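Local coordinates for HAT1-interacting factor 1 (Saccharomyces cerevisiae, PDB 4NQ0), which chaperones histones H3 and H4 as part of the nuclear HAT-B histone acetyltransferase complex, also binds H2A-H2B dimers, and takes part in chromatin assembly and telomere silencing, at residues S253-H258 against C287-W292; R24-A29 against F64-Q69. All blocks are in the same frame, centred on the assembly; numbering follows the deposited sequence.

Contact 1 of 2, residues S253-H258 against C287-W292; sequences SRAIHH and CDALRW
Ile256 of helix 252-266 reaches across to Ala289 and Leu290 of helix 273-290, where two consecutive, antiparallel helices come together; 253-258 lies in a predicted TPR repeat. Along 287-292, Cys287 turns its side chain away from this partner and packs on Phe305 and Ala308 of helix 298-316, while Asp288 lies at the flank beside Gln332 of helix 323-344. Ala289 is the point of closest approach: its CA lies 6.0 Å from the CA of Ile256, and its CB meets CG1 of Ile256 at 3.3 Å, a tight fit for two carbons. The small methyl also faces the CB of Ala255 at a looser 4.5 Å, consistent with small side chains allowing the near passage, chiefly at Ala289. The CD1 methyl of Ile256 rests on the Leu290 backbone, 3.5 Å from both its CA and its N, and meets Leu290 CD1 at 3.9 Å. The isoleucine gets there because CG1 stands beside its backbone N (chi1 -62°) and CD1 continues in an extended chain (chi2 163°). Replacing Ile256 by an alanine would probably open a gap over Ala289 and leave the CA and CD1 of Leu290 without their partner methyl. Arg291 points away from helix 252-266 and salt-bridges Asp336 through NE; Trp292 CZ2 lies 3.4 Å above the centre of its guanidinium plane. Trp292 leads away too, its ring meeting that of Phe252. With no hydrogen bond or salt bridge joining the two segments, this contact within the H2A-H2B-binding region depends on shape and on the burial of aliphatic carbon, the charged groups being kept to the flanks and far side.

Contact 2 of 2, residues R24-A29 against F64-Q69; sequences RQVQIA and FTIFAQ
This is a buried aliphatic contact between two helices that are not neighbours in sequence: Ile66 on helix 61-77 fits against Val26 and Ala29, one turn of helix 14-34, in the N-terminal part of the all-helical chain. The segments run roughly parallel, and their backbones come no nearer than 7.0 Å between the CA atoms of Ala29 and Ile66. The gap is bridged by the two branches of one isoleucine. CG2, set anti to the Ile66 backbone N, comes up against Ala29: this methyl lies 3.9 Å from Ala29 CB and 3.8 Å from Ala29 O. The longer branch, with Ile66 CG1 beside that N (chi1 -65°), carries CD1 of Ile66 to within 3.8 Å of Val26 O and 4.1 Å of Val26 CG1. The side chains of Val26 and Ile66 cross at about a right angle, and CD1 touches the CG1 methyl of Val26. No hydrogen bond links the segments; across the contact the carbonyl oxygens of Val26 and Ala29 meet methyl groups, in van der Waals contact. Ile66 also packs on Lys30 and Leu33, which extends the contact along helix 14-34. Helix 38-51, which connects the pair in sequence, is met from each segment: Gln25 hydrogen-bonds Arg44, and Phe67 packs on Gln46. Phe64 reaches both Leu49 of that helix and Leu209 and Leu216 of helix 202-218, so helix 61-77 lies against three helices at once.

How the contacts relate
Both contacts are buried and centred on one isoleucine, aliphatic side chains meeting each other and the backbone with no hydrogen bond across, yet they join different elements and have no helix in common. Contact 1 closes an antiparallel pair of consecutive helices, whose backbones come near at a small alanine; contact 2 joins two roughly parallel helices with another helix between them in sequence, and its isoleucine spans a wider gap. Around contact 1 lie salt bridges and hydrogen-bonded histidines; beside contact 2, Gln25 hydrogen-bonds Arg44, and Phe64 and Phe67 pack on neighbouring helices. Their centres are 27 Å apart, on opposite sides of the chain's centre, and only contact 1 falls within the H2A-H2B-binding region.

Contact 1 of 2, residues S253-H258 against C287-W292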
loop_
_atom_site.group_PDB
_atom_site.type_symbol
_atom_site.label_atom_id
_atom_site.label_comp_id
_atom_site.label_asym_id
_atom_site.label_seq_id
_atom_site.Cartn_x
_atom_site.Cartn_y
_atom_site.Cartn_z
ATOM N N SER A 253 -1.832 11.604 8.048
ATOM C CA SER A 253 -0.442 11.983 7.760
ATOM C C SER A 253 0.375 10.754 7.352
ATOM O O SER A 253 1.143 10.800 6.394
ATOM C CB SER A 253 0.191 12.696 8.962
ATOM O OG SER A 253 1.584 12.865 8.779
ATOM N N ARG A 254 0.197 9.656 8.080
ATOM C CA ARG A 254 0.857 8.402 7.732
ATOM C C ARG A 254 0.355 7.884 6.391
ATOM O O ARG A 254 1.149 7.415 5.565
ATOM C CB ARG A 254 0.670 7.352 8.834
ATOM C CG ARG A 254 1.616 7.555 10.035
ATOM C CD ARG A 254 1.295 6.649 11.244
ATOM N NE ARG A 254 1.182 5.237 10.868
ATOM C CZ ARG A 254 1.232 4.213 11.723
ATOM N NH1 ARG A 254 1.401 4.412 13.030
ATOM N NH2 ARG A 254 1.120 2.971 11.265
ATOM N N ALA A 255 -0.951 7.996 6.159
ATOM C CA ALA A 255 -1.536 7.592 4.885
ATOM C C ALA A 255 -0.852 8.285 3.729
ATOM O O ALA A 255 -0.370 7.623 2.805
ATOM C CB ALA A 255 -3.041 7.887 4.838
ATOM N N ILE A 256 -0.809 9.614 3.781
ATOM C CA ILE A 256 -0.297 10.404 2.668
ATOM C C ILE A 256 1.159 10.037 2.420
ATOM O O ILE A 256 1.576 9.885 1.270
ATOM C CB ILE A 256 -0.424 11.928 2.914
ATOM C CG1 ILE A 256 -1.889 12.329 3.059
ATOM C CG2 ILE A 256 0.163 12.694 1.743
ATOM C CD1 ILE A 256 -2.118 13.715 3.698
ATOM N N HIS A 257 1.915 9.861 3.502
ATOM C CA HIS A 257 3.312 9.484 3.389
ATOM C C HIS A 257 3.477 8.156 2.640
ATOM O O HIS A 257 4.374 8.012 1.802
ATOM C CB HIS A 257 3.960 9.413 4.769
ATOM C CG HIS A 257 5.260 8.682 4.783
ATOM N ND1 HIS A 257 6.426 9.225 4.282
ATOM C CD2 HIS A 257 5.579 7.439 5.221
ATOM C CE1 HIS A 257 7.409 8.351 4.423
ATOM N NE2 HIS A 257 6.921 7.260 4.989
ATOM N N HIS A 258 2.604 7.194 2.918
ATOM C CA HIS A 258 2.671 5.898 2.230
ATOM C C HIS A 258 2.219 5.949 0.781
ATOM O O HIS A 258 2.830 5.310 -0.080
ATOM C CB HIS A 258 1.949 4.819 3.023
ATOM C CG HIS A 258 2.735 4.350 4.203
ATOM N ND1 HIS A 258 2.200 4.239 5.468
ATOM C CD2 HIS A 258 4.044 4.019 4.316
ATOM C CE1 HIS A 258 3.141 3.829 6.303
ATOM N NE2 HIS A 258 4.271 3.694 5.630
ATOM N N CYS A 287 -4.105 13.338 -2.718
ATOM C CA CYS A 287 -4.995 14.496 -2.613
ATOM C C CYS A 287 -6.210 14.237 -1.739
ATOM O O CYS A 287 -6.626 15.114 -0.970
ATOM C CB CYS A 287 -5.451 14.946 -4.007
ATOM S SG CYS A 287 -4.065 15.521 -5.003
ATOM N N ASP A 288 -6.781 13.042 -1.860
ATOM C CA ASP A 288 -7.957 12.690 -1.087
ATOM C C ASP A 288 -7.647 12.627 0.414
ATOM O O ASP A 288 -8.457 13.054 1.224
ATOM C CB ASP A 288 -8.560 11.364 -1.554
ATOM C CG ASP A 288 -10.052 11.287 -1.281
ATOM O OD1 ASP A 288 -10.805 12.040 -1.928
ATOM O OD2 ASP A 288 -10.467 10.481 -0.423
ATOM N N ALA A 289 -6.486 12.101 0.775
ATOM C CA ALA A 289 -6.057 12.086 2.165
ATOM C C ALA A 289 -5.669 13.495 2.620
ATOM O O ALA A 289 -6.009 13.904 3.722
ATOM C CB ALA A 289 -4.895 11.130 2.351
ATOM N N LEU A 290 -4.980 14.226 1.747
ATOM C CA LEU A 290 -4.526 15.587 2.014
ATOM C C LEU A 290 -5.639 16.547 2.411
ATOM O O LEU A 290 -5.406 17.467 3.192
ATOM C CB LEU A 290 -3.788 16.135 0.788
ATOM C CG LEU A 290 -2.843 17.327 0.886
ATOM C CD1 LEU A 290 -1.909 17.232 2.079
ATOM C CD2 LEU A 290 -2.042 17.425 -0.422
ATOM N N ARG A 291 -6.850 16.347 1.899
ATOM C CA ARG A 291 -7.949 17.241 2.291
ATOM C C ARG A 291 -8.288 17.150 3.783
ATOM O O ARG A 291 -8.765 18.117 4.359
ATOM C CB ARG A 291 -9.187 17.044 1.414
ATOM C CG ARG A 291 -9.856 15.710 1.550
ATOM C CD ARG A 291 -10.638 15.342 0.285
ATOM N NE ARG A 291 -11.962 15.957 0.299
ATOM C CZ ARG A 291 -13.122 15.297 0.332
ATOM N NH1 ARG A 291 -13.161 13.967 0.320
ATOM N NH2 ARG A 291 -14.259 15.981 0.360
ATOM N N TRP A 292 -7.985 16.018 4.417
ATOM C CA TRP A 292 -8.325 15.811 5.821
ATOM C C TRP A 292 -7.197 16.111 6.813
ATOM O O TRP A 292 -7.424 16.097 8.026
ATOM C CB TRP A 292 -8.815 14.376 6.018
ATOM C CG TRP A 292 -9.928 14.066 5.089
ATOM C CD1 TRP A 292 -9.904 13.197 4.036
ATOM C CD2 TRP A 292 -11.221 14.677 5.082
ATOM N NE1 TRP A 292 -11.118 13.213 3.383
ATOM C CE2 TRP A 292 -11.943 14.115 4.005
ATOM C CE3 TRP A 292 -11.846 15.639 5.891
ATOM C CZ2 TRP A 292 -13.259 14.476 3.715
ATOM C CZ3 TRP A 292 -13.157 16.003 5.602
ATOM C CH2 TRP A 292 -13.851 15.419 4.520
#

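Contact 2 of 2, residues R24-A29 against F64-Q69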
loop_
_atom_site.group_PDB
_atom_site.type_symbol
_atom_site.label_atom_id
_atom_site.label_comp_id
_atom_site.label_asym_id
_atom_site.label_seq_id
_atom_site.Cartn_x
_atom_site.Cartn_y
_atom_site.Cartn_z
ATOM N N ARG A 24 -0.467 -23.671 -2.595
ATOM C CA ARG A 24 -1.881 -24.014 -2.700
ATOM C C ARG A 24 -2.704 -23.203 -1.697
ATOM O O ARG A 24 -3.774 -22.697 -2.025
ATOM C CB ARG A 24 -2.096 -25.509 -2.491
ATOM C CG ARG A 24 -3.471 -25.989 -2.964
ATOM C CD ARG A 24 -3.698 -27.469 -2.684
ATOM N NE ARG A 24 -2.579 -28.287 -3.151
ATOM C CZ ARG A 24 -1.695 -28.909 -2.369
ATOM N NH1 ARG A 24 -0.724 -29.623 -2.928
ATOM N NH2 ARG A 24 -1.769 -28.842 -1.040
ATOM N N GLN A 25 -2.187 -23.061 -0.478
ATOM C CA GLN A 25 -2.874 -22.290 0.568
ATOM C C GLN A 25 -3.061 -20.806 0.209
ATOM O O GLN A 25 -4.115 -20.228 0.486
ATOM C CB GLN A 25 -2.136 -22.420 1.901
ATOM C CG GLN A 25 -2.084 -23.843 2.481
ATOM C CD GLN A 25 -3.343 -24.640 2.203
ATOM O OE1 GLN A 25 -4.446 -24.286 2.650
ATOM N NE2 GLN A 25 -3.192 -25.715 1.453
ATOM N N VAL A 26 -2.038 -20.204 -0.396
ATOM C CA VAL A 26 -2.124 -18.839 -0.925
ATOM C C VAL A 26 -3.271 -18.720 -1.945
ATOM O O VAL A 26 -4.085 -17.809 -1.862
ATOM C CB VAL A 26 -0.784 -18.405 -1.584
ATOM C CG1 VAL A 26 -0.979 -17.174 -2.494
ATOM C CG2 VAL A 26 0.266 -18.137 -0.526
ATOM N N GLN A 27 -3.342 -19.663 -2.884
ATOM C CA GLN A 27 -4.406 -19.669 -3.893
ATOM C C GLN A 27 -5.800 -19.819 -3.278
ATOM O O GLN A 27 -6.753 -19.146 -3.701
ATOM C CB GLN A 27 -4.165 -20.759 -4.942
ATOM C CG GLN A 27 -3.009 -20.443 -5.892
ATOM C CD GLN A 27 -3.187 -19.111 -6.636
ATOM O OE1 GLN A 27 -4.172 -18.904 -7.365
ATOM N NE2 GLN A 27 -2.231 -18.192 -6.434
ATOM N N ILE A 28 -5.916 -20.695 -2.284
ATOM C CA ILE A 28 -7.180 -20.873 -1.581
ATOM C C ILE A 28 -7.548 -19.589 -0.833
ATOM O O ILE A 28 -8.686 -19.130 -0.909
ATOM C CB ILE A 28 -7.120 -22.066 -0.603
ATOM C CG1 ILE A 28 -7.022 -23.386 -1.370
ATOM C CG2 ILE A 28 -8.347 -22.109 0.280
ATOM C CD1 ILE A 28 -6.678 -24.566 -0.484
ATOM N N ALA A 29 -6.577 -19.012 -0.125
ATOM C CA ALA A 29 -6.795 -17.801 0.651
ATOM C C ALA A 29 -7.168 -16.635 -0.265
ATOM O O ALA A 29 -8.056 -15.857 0.051
ATOM C CB ALA A 29 -5.553 -17.457 1.462
ATOM N N PHE A 64 1.038 -12.795 3.883
ATOM C CA PHE A 64 0.940 -11.600 4.713
ATOM C C PHE A 64 -0.026 -10.579 4.123
ATOM O O PHE A 64 -0.862 -10.011 4.838
ATOM C CB PHE A 64 2.342 -11.011 4.926
ATOM C CG PHE A 64 3.212 -11.848 5.827
ATOM C CD1 PHE A 64 3.267 -11.590 7.190
ATOM C CD2 PHE A 64 3.959 -12.907 5.317
ATOM C CE1 PHE A 64 4.065 -12.365 8.034
ATOM C CE2 PHE A 64 4.747 -13.684 6.155
ATOM C CZ PHE A 64 4.805 -13.413 7.507
ATOM N N THR A 65 0.037 -10.383 2.808
ATOM C CA THR A 65 -0.811 -9.363 2.165
ATOM C C THR A 65 -2.289 -9.749 2.134
ATOM O O THR A 65 -3.161 -8.920 2.427
ATOM C CB THR A 65 -0.313 -9.005 0.756
ATOM O OG1 THR A 65 -0.435 -10.139 -0.112
ATOM C CG2 THR A 65 1.144 -8.561 0.819
ATOM N N ILE A 66 -2.572 -11.009 1.822
ATOM C CA ILE A 66 -3.941 -11.528 1.911
ATOM C C ILE A 66 -4.452 -11.468 3.353
ATOM O O ILE A 66 -5.572 -11.006 3.600
ATOM C CB ILE A 66 -4.039 -12.970 1.357
ATOM C CG1 ILE A 66 -3.731 -12.972 -0.147
ATOM C CG2 ILE A 66 -5.427 -13.550 1.600
ATOM C CD1 ILE A 66 -3.378 -14.318 -0.686
ATOM N N PHE A 67 -3.620 -11.905 4.303
ATOM C CA PHE A 67 -3.969 -11.876 5.728
ATOM C C PHE A 67 -4.327 -10.436 6.128
ATOM O O PHE A 67 -5.346 -10.194 6.783
ATOM C CB PHE A 67 -2.779 -12.403 6.554
ATOM C CG PHE A 67 -3.097 -12.832 7.989
ATOM C CD1 PHE A 67 -4.300 -12.529 8.629
ATOM C CD2 PHE A 67 -2.124 -13.505 8.716
ATOM C CE1 PHE A 67 -4.517 -12.922 9.949
ATOM C CE2 PHE A 67 -2.337 -13.901 10.030
ATOM C CZ PHE A 67 -3.534 -13.611 10.644
ATOM N N ALA A 68 -3.500 -9.479 5.717
ATOM C CA ALA A 68 -3.718 -8.079 6.063
ATOM C C ALA A 68 -5.027 -7.551 5.476
ATOM O O ALA A 68 -5.814 -6.926 6.177
ATOM C CB ALA A 68 -2.552 -7.231 5.597
ATOM N N GLN A 69 -5.256 -7.799 4.193
ATOM C CA GLN A 69 -6.521 -7.412 3.570
ATOM C C GLN A 69 -7.698 -8.023 4.309
ATOM O O GLN A 69 -8.654 -7.324 4.629
ATOM C CB GLN A 69 -6.579 -7.859 2.119
ATOM C CG GLN A 69 -5.599 -7.155 1.205
ATOM C CD GLN A 69 -6.247 -6.686 -0.084
ATOM O OE1 GLN A 69 -5.805 -7.036 -1.175
ATOM N NE2 GLN A 69 -7.307 -5.889 0.040
#